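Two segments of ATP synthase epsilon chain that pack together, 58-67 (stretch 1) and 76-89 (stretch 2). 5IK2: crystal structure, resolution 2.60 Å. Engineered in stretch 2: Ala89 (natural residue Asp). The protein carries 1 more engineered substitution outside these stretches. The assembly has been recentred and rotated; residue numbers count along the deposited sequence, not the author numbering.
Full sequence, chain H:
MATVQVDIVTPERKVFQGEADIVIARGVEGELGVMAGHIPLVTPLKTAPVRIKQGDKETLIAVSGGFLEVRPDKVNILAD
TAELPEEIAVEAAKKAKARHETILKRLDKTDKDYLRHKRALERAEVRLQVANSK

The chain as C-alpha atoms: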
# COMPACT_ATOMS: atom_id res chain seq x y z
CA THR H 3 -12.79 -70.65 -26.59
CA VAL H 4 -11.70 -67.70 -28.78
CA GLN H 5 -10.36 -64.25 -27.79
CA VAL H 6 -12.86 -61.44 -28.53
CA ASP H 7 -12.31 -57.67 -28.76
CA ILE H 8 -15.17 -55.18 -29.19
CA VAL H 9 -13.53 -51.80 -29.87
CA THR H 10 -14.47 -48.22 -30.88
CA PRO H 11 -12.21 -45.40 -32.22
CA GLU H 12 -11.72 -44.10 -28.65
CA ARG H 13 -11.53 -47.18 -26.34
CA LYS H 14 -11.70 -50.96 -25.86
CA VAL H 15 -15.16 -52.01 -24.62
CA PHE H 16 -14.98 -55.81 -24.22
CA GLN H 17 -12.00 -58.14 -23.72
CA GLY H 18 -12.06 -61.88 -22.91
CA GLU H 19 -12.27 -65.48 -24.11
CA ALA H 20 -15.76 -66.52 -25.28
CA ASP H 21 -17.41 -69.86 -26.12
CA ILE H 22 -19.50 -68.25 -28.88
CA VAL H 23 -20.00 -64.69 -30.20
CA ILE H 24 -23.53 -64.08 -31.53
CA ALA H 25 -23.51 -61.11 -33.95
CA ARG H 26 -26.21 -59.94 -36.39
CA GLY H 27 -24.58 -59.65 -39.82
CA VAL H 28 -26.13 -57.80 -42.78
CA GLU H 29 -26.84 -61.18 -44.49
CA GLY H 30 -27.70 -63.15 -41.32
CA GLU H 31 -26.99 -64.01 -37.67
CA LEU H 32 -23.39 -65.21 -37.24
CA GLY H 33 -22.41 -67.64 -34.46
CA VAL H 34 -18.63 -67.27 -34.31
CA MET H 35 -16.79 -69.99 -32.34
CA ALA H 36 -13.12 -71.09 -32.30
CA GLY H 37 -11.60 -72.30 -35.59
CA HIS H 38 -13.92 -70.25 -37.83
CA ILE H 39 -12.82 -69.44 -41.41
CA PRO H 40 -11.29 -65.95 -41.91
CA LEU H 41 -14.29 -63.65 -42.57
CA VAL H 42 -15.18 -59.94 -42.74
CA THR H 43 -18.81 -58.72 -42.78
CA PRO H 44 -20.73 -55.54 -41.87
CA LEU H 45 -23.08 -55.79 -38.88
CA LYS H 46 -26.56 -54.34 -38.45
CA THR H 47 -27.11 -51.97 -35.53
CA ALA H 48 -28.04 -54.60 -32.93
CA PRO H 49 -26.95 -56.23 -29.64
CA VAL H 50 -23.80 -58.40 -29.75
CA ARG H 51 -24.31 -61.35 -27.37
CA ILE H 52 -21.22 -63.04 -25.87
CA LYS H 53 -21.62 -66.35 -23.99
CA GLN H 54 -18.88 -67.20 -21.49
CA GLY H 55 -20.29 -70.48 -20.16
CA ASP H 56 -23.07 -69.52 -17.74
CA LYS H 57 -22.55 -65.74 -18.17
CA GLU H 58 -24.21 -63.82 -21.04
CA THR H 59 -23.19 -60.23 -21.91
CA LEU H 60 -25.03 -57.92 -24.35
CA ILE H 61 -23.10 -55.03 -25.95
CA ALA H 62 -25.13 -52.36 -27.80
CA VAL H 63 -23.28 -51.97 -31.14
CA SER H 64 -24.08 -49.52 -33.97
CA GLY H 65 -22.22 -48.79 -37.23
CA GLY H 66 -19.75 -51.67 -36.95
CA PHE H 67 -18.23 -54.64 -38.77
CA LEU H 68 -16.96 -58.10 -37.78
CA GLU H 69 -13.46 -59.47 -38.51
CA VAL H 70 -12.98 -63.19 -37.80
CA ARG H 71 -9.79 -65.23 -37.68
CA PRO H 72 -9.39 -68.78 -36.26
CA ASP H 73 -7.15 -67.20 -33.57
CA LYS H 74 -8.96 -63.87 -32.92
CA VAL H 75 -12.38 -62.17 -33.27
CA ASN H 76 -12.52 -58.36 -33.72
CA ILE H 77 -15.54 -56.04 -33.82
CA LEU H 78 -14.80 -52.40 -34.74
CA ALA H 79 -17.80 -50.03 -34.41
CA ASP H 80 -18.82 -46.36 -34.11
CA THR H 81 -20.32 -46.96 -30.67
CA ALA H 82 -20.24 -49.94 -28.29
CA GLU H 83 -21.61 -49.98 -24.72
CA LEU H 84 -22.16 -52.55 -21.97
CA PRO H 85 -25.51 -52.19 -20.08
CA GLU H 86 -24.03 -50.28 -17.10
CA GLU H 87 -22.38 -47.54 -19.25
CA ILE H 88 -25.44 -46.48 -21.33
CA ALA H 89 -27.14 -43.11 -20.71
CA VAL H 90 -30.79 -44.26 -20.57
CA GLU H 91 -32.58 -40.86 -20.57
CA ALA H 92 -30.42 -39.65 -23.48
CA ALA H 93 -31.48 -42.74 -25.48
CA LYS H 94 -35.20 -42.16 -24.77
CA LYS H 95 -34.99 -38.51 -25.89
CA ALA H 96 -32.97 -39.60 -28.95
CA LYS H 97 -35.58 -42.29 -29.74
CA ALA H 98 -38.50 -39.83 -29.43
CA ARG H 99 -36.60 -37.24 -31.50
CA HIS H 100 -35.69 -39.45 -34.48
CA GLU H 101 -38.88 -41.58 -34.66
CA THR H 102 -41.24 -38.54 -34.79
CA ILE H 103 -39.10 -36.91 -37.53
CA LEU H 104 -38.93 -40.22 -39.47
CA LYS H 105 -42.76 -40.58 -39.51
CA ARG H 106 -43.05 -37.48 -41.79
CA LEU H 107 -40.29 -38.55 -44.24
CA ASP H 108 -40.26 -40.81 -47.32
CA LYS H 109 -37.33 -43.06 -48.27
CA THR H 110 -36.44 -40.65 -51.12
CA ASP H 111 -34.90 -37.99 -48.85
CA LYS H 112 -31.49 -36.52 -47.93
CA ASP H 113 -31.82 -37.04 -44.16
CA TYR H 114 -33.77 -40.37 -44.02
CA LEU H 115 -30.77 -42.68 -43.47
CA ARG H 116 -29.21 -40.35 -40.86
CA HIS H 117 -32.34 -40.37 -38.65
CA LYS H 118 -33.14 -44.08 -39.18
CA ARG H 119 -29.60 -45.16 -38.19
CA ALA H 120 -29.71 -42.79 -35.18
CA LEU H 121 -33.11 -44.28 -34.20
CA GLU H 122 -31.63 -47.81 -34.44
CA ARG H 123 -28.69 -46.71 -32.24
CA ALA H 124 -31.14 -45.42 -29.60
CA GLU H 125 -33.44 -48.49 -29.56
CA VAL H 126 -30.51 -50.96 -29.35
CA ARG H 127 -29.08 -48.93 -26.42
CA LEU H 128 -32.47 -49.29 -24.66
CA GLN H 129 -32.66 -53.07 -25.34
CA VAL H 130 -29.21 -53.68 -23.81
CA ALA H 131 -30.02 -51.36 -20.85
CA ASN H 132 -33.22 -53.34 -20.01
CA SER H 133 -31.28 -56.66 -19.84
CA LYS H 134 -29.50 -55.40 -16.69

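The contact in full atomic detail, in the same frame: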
# COMPACT_ATOMS: atom_id res chain seq x y z
N GLU H 58 -23.90 -64.50 -19.77
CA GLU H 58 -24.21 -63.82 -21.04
C GLU H 58 -24.00 -62.31 -20.87
O GLU H 58 -24.35 -61.75 -19.83
CB GLU H 58 -25.64 -64.09 -21.49
CG GLU H 58 -25.80 -65.31 -22.37
CD GLU H 58 -27.21 -65.48 -22.93
OE1 GLU H 58 -27.94 -64.48 -23.06
OE2 GLU H 58 -27.58 -66.63 -23.25
N THR H 59 -23.44 -61.68 -21.90
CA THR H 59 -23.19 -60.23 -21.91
C THR H 59 -23.66 -59.64 -23.24
O THR H 59 -23.20 -60.06 -24.30
CB THR H 59 -21.70 -59.92 -21.71
OG1 THR H 59 -21.20 -60.65 -20.58
CG2 THR H 59 -21.47 -58.42 -21.47
N LEU H 60 -24.58 -58.67 -23.17
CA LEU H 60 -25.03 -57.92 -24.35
C LEU H 60 -24.26 -56.61 -24.45
O LEU H 60 -24.14 -55.88 -23.46
CB LEU H 60 -26.53 -57.62 -24.26
CG LEU H 60 -27.49 -58.80 -24.14
CD1 LEU H 60 -28.93 -58.30 -24.06
CD2 LEU H 60 -27.34 -59.77 -25.31
N ILE H 61 -23.74 -56.31 -25.64
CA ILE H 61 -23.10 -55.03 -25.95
C ILE H 61 -23.92 -54.36 -27.06
O ILE H 61 -24.11 -54.95 -28.12
CB ILE H 61 -21.64 -55.20 -26.42
CG1 ILE H 61 -20.82 -56.00 -25.40
CG2 ILE H 61 -20.99 -53.84 -26.67
CD1 ILE H 61 -20.81 -57.50 -25.62
N ALA H 62 -24.39 -53.14 -26.80
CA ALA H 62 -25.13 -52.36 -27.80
C ALA H 62 -24.14 -51.82 -28.83
O ALA H 62 -23.35 -50.95 -28.52
CB ALA H 62 -25.88 -51.21 -27.13
N VAL H 63 -24.20 -52.35 -30.06
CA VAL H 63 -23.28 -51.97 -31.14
C VAL H 63 -24.05 -51.33 -32.30
O VAL H 63 -25.08 -51.84 -32.72
CB VAL H 63 -22.49 -53.20 -31.66
CG1 VAL H 63 -21.61 -52.83 -32.85
CG2 VAL H 63 -21.65 -53.80 -30.53
N SER H 64 -23.52 -50.21 -32.80
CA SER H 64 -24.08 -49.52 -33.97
C SER H 64 -22.96 -49.06 -34.90
O SER H 64 -21.93 -48.57 -34.44
CB SER H 64 -24.94 -48.33 -33.55
OG SER H 64 -24.16 -47.21 -33.19
N GLY H 65 -23.18 -49.21 -36.21
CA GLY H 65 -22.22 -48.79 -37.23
C GLY H 65 -20.89 -49.51 -37.15
O GLY H 65 -19.84 -48.87 -37.14
N GLY H 66 -20.95 -50.84 -37.09
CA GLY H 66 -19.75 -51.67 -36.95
C GLY H 66 -19.65 -52.82 -37.93
O GLY H 66 -20.59 -53.10 -38.67
N PHE H 67 -18.48 -53.46 -37.94
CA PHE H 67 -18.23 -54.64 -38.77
C PHE H 67 -17.42 -55.69 -38.01
O PHE H 67 -16.65 -55.36 -37.10
CB PHE H 67 -17.53 -54.26 -40.08
CG PHE H 67 -16.08 -53.86 -39.92
CD1 PHE H 67 -15.75 -52.56 -39.53
CD2 PHE H 67 -15.06 -54.76 -40.19
CE1 PHE H 67 -14.41 -52.19 -39.39
CE2 PHE H 67 -13.73 -54.39 -40.05
CZ PHE H 67 -13.40 -53.10 -39.65
N ASN H 76 -12.45 -59.82 -33.91
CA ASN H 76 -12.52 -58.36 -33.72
C ASN H 76 -13.86 -57.80 -34.18
O ASN H 76 -14.40 -58.23 -35.20
CB ASN H 76 -11.39 -57.67 -34.49
CG ASN H 76 -10.02 -57.96 -33.90
OD1 ASN H 76 -9.84 -58.02 -32.68
ND2 ASN H 76 -9.03 -58.14 -34.77
N ILE H 77 -14.38 -56.84 -33.42
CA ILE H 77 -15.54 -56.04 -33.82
C ILE H 77 -15.18 -54.56 -33.62
O ILE H 77 -15.02 -54.10 -32.49
CB ILE H 77 -16.81 -56.41 -33.01
CG1 ILE H 77 -17.31 -57.79 -33.43
CG2 ILE H 77 -17.91 -55.37 -33.21
CD1 ILE H 77 -18.36 -58.39 -32.51
N LEU H 78 -15.04 -53.85 -34.74
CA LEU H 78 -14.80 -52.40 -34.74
C LEU H 78 -16.12 -51.70 -35.07
O LEU H 78 -16.76 -52.05 -36.06
CB LEU H 78 -13.72 -52.04 -35.78
CG LEU H 78 -12.26 -52.29 -35.38
CD1 LEU H 78 -11.95 -53.78 -35.27
CD2 LEU H 78 -11.32 -51.63 -36.38
N ALA H 79 -16.51 -50.72 -34.25
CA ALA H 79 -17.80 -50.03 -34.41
C ALA H 79 -17.75 -48.57 -33.97
O ALA H 79 -16.88 -48.18 -33.19
CB ALA H 79 -18.87 -50.77 -33.62
N ASP H 80 -18.70 -47.78 -34.47
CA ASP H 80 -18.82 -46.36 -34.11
C ASP H 80 -19.04 -46.19 -32.61
O ASP H 80 -18.36 -45.41 -31.95
CB ASP H 80 -19.98 -45.68 -34.86
CG ASP H 80 -19.77 -45.61 -36.36
OD1 ASP H 80 -18.66 -45.90 -36.86
OD2 ASP H 80 -20.74 -45.26 -37.06
N THR H 81 -20.02 -46.94 -32.10
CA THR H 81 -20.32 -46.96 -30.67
C THR H 81 -20.52 -48.40 -30.19
O THR H 81 -21.06 -49.24 -30.91
CB THR H 81 -21.58 -46.14 -30.35
OG1 THR H 81 -22.67 -46.60 -31.16
CG2 THR H 81 -21.35 -44.67 -30.63
N ALA H 82 -20.06 -48.66 -28.96
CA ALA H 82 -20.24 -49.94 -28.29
C ALA H 82 -20.32 -49.70 -26.79
O ALA H 82 -19.42 -49.09 -26.21
CB ALA H 82 -19.09 -50.88 -28.63
N GLU H 83 -21.41 -50.16 -26.16
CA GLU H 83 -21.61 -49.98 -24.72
C GLU H 83 -22.15 -51.24 -24.05
O GLU H 83 -23.05 -51.89 -24.58
CB GLU H 83 -22.57 -48.82 -24.43
CG GLU H 83 -22.10 -47.45 -24.90
CD GLU H 83 -22.65 -47.02 -26.25
OE1 GLU H 83 -23.57 -47.68 -26.80
OE2 GLU H 83 -22.17 -46.00 -26.78
N LEU H 84 -21.59 -51.56 -22.88
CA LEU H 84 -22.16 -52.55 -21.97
C LEU H 84 -23.39 -51.92 -21.29
O LEU H 84 -23.53 -50.69 -21.31
CB LEU H 84 -21.13 -52.94 -20.90
CG LEU H 84 -19.82 -53.58 -21.38
CD1 LEU H 84 -18.74 -53.45 -20.33
CD2 LEU H 84 -20.04 -55.04 -21.75
N PRO H 85 -24.28 -52.74 -20.69
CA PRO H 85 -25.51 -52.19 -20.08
C PRO H 85 -25.30 -51.07 -19.06
O PRO H 85 -26.01 -50.06 -19.10
CB PRO H 85 -26.14 -53.41 -19.40
CG PRO H 85 -25.62 -54.58 -20.16
CD PRO H 85 -24.21 -54.20 -20.50
N GLU H 86 -24.31 -51.24 -18.18
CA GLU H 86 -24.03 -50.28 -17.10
C GLU H 86 -23.55 -48.89 -17.56
O GLU H 86 -23.74 -47.91 -16.83
CB GLU H 86 -23.02 -50.87 -16.08
CG GLU H 86 -21.60 -51.12 -16.59
CD GLU H 86 -21.32 -52.57 -16.98
OE1 GLU H 86 -22.25 -53.27 -17.44
OE2 GLU H 86 -20.15 -53.00 -16.84
N GLU H 87 -22.96 -48.80 -18.75
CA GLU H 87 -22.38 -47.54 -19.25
C GLU H 87 -23.20 -46.85 -20.36
O GLU H 87 -22.65 -46.10 -21.17
CB GLU H 87 -20.91 -47.76 -19.66
CG GLU H 87 -20.67 -48.61 -20.91
CD GLU H 87 -19.25 -49.14 -21.03
OE1 GLU H 87 -18.34 -48.69 -20.29
OE2 GLU H 87 -19.03 -50.03 -21.88
N ILE H 88 -24.51 -47.10 -20.38
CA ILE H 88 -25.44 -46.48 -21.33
C ILE H 88 -26.25 -45.40 -20.62
O ILE H 88 -26.85 -45.66 -19.57
CB ILE H 88 -26.41 -47.53 -21.94
CG1 ILE H 88 -25.64 -48.49 -22.86
CG2 ILE H 88 -27.55 -46.86 -22.72
CD1 ILE H 88 -26.36 -49.79 -23.16
N ALA H 89 -26.29 -44.20 -21.20
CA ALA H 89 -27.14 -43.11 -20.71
C ALA H 89 -28.59 -43.35 -21.17
O ALA H 89 -28.91 -43.15 -22.35
CB ALA H 89 -26.63 -41.76 -21.20
O HOH W 1 -23.91 -48.34 -29.63

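The shortest polar contact between the two segments joins side chains: the hydroxyl of Ser64 donates to that of Thr81, OG to OG1 2.6 Å, from neighboring strands, where these two side chains lie on the same face of the sheet. On the same face a water accompanies this pair, 2.6 Å from Thr81 OG1, and donates to Ala62 O and Glu83 OE1, each at 2.9 Å, so it ties a backbone carbonyl to a carboxylate across the strands. Beneath these groups, strands 58-64 and 81-83 run antiparallel, their directions 163° apart. Ala62 and Glu83 form a hydrogen-bonded pair, Ala62 N to Glu83 O 2.9 Å and Glu83 N to Ala62 O 3.2 Å. Ser64 and Thr81 are paired more loosely: Ser64 N lies 3.3 Å from Thr81 O, and the return bond from Thr81 N to Ser64 O is weak at 3.4 Å. Both segments turn a corner, at Gly65 and Asp80, where Asp80 N donates to Gly65 O at 3.1 Å. Gly65 has positive phi, which favors glycine, and a CB there would clash with Asp80 OD2. Past the corner, antiparallel pairing resumes, with Phe67 N to Leu78 O 2.9 Å and Leu78 N to Phe67 O 3.2 Å. Gly66 CA comes 3.6 Å from Ala79 CB; a CB on Gly66 would clash with that methyl and with Leu78 O. Apolar packing completes the contact. Val63 CG1 meets Ala79 CB at 3.5 Å, on the face that also carries Ala82. Ile61 CG2 lies 4.0 Å from Ala82 CB, while Ile61 CG1 and Thr59 CG2 approach Leu84 CD2 at 3.9 and 3.7 Å. On the Ser64 face, Ala62 CB lies 4.2 Å from Ile88 CD1; beyond the corner, Phe67 CE1 packs 3.7 Å from Leu78 CB. Together the segments bury 732 Å², summed over both sides.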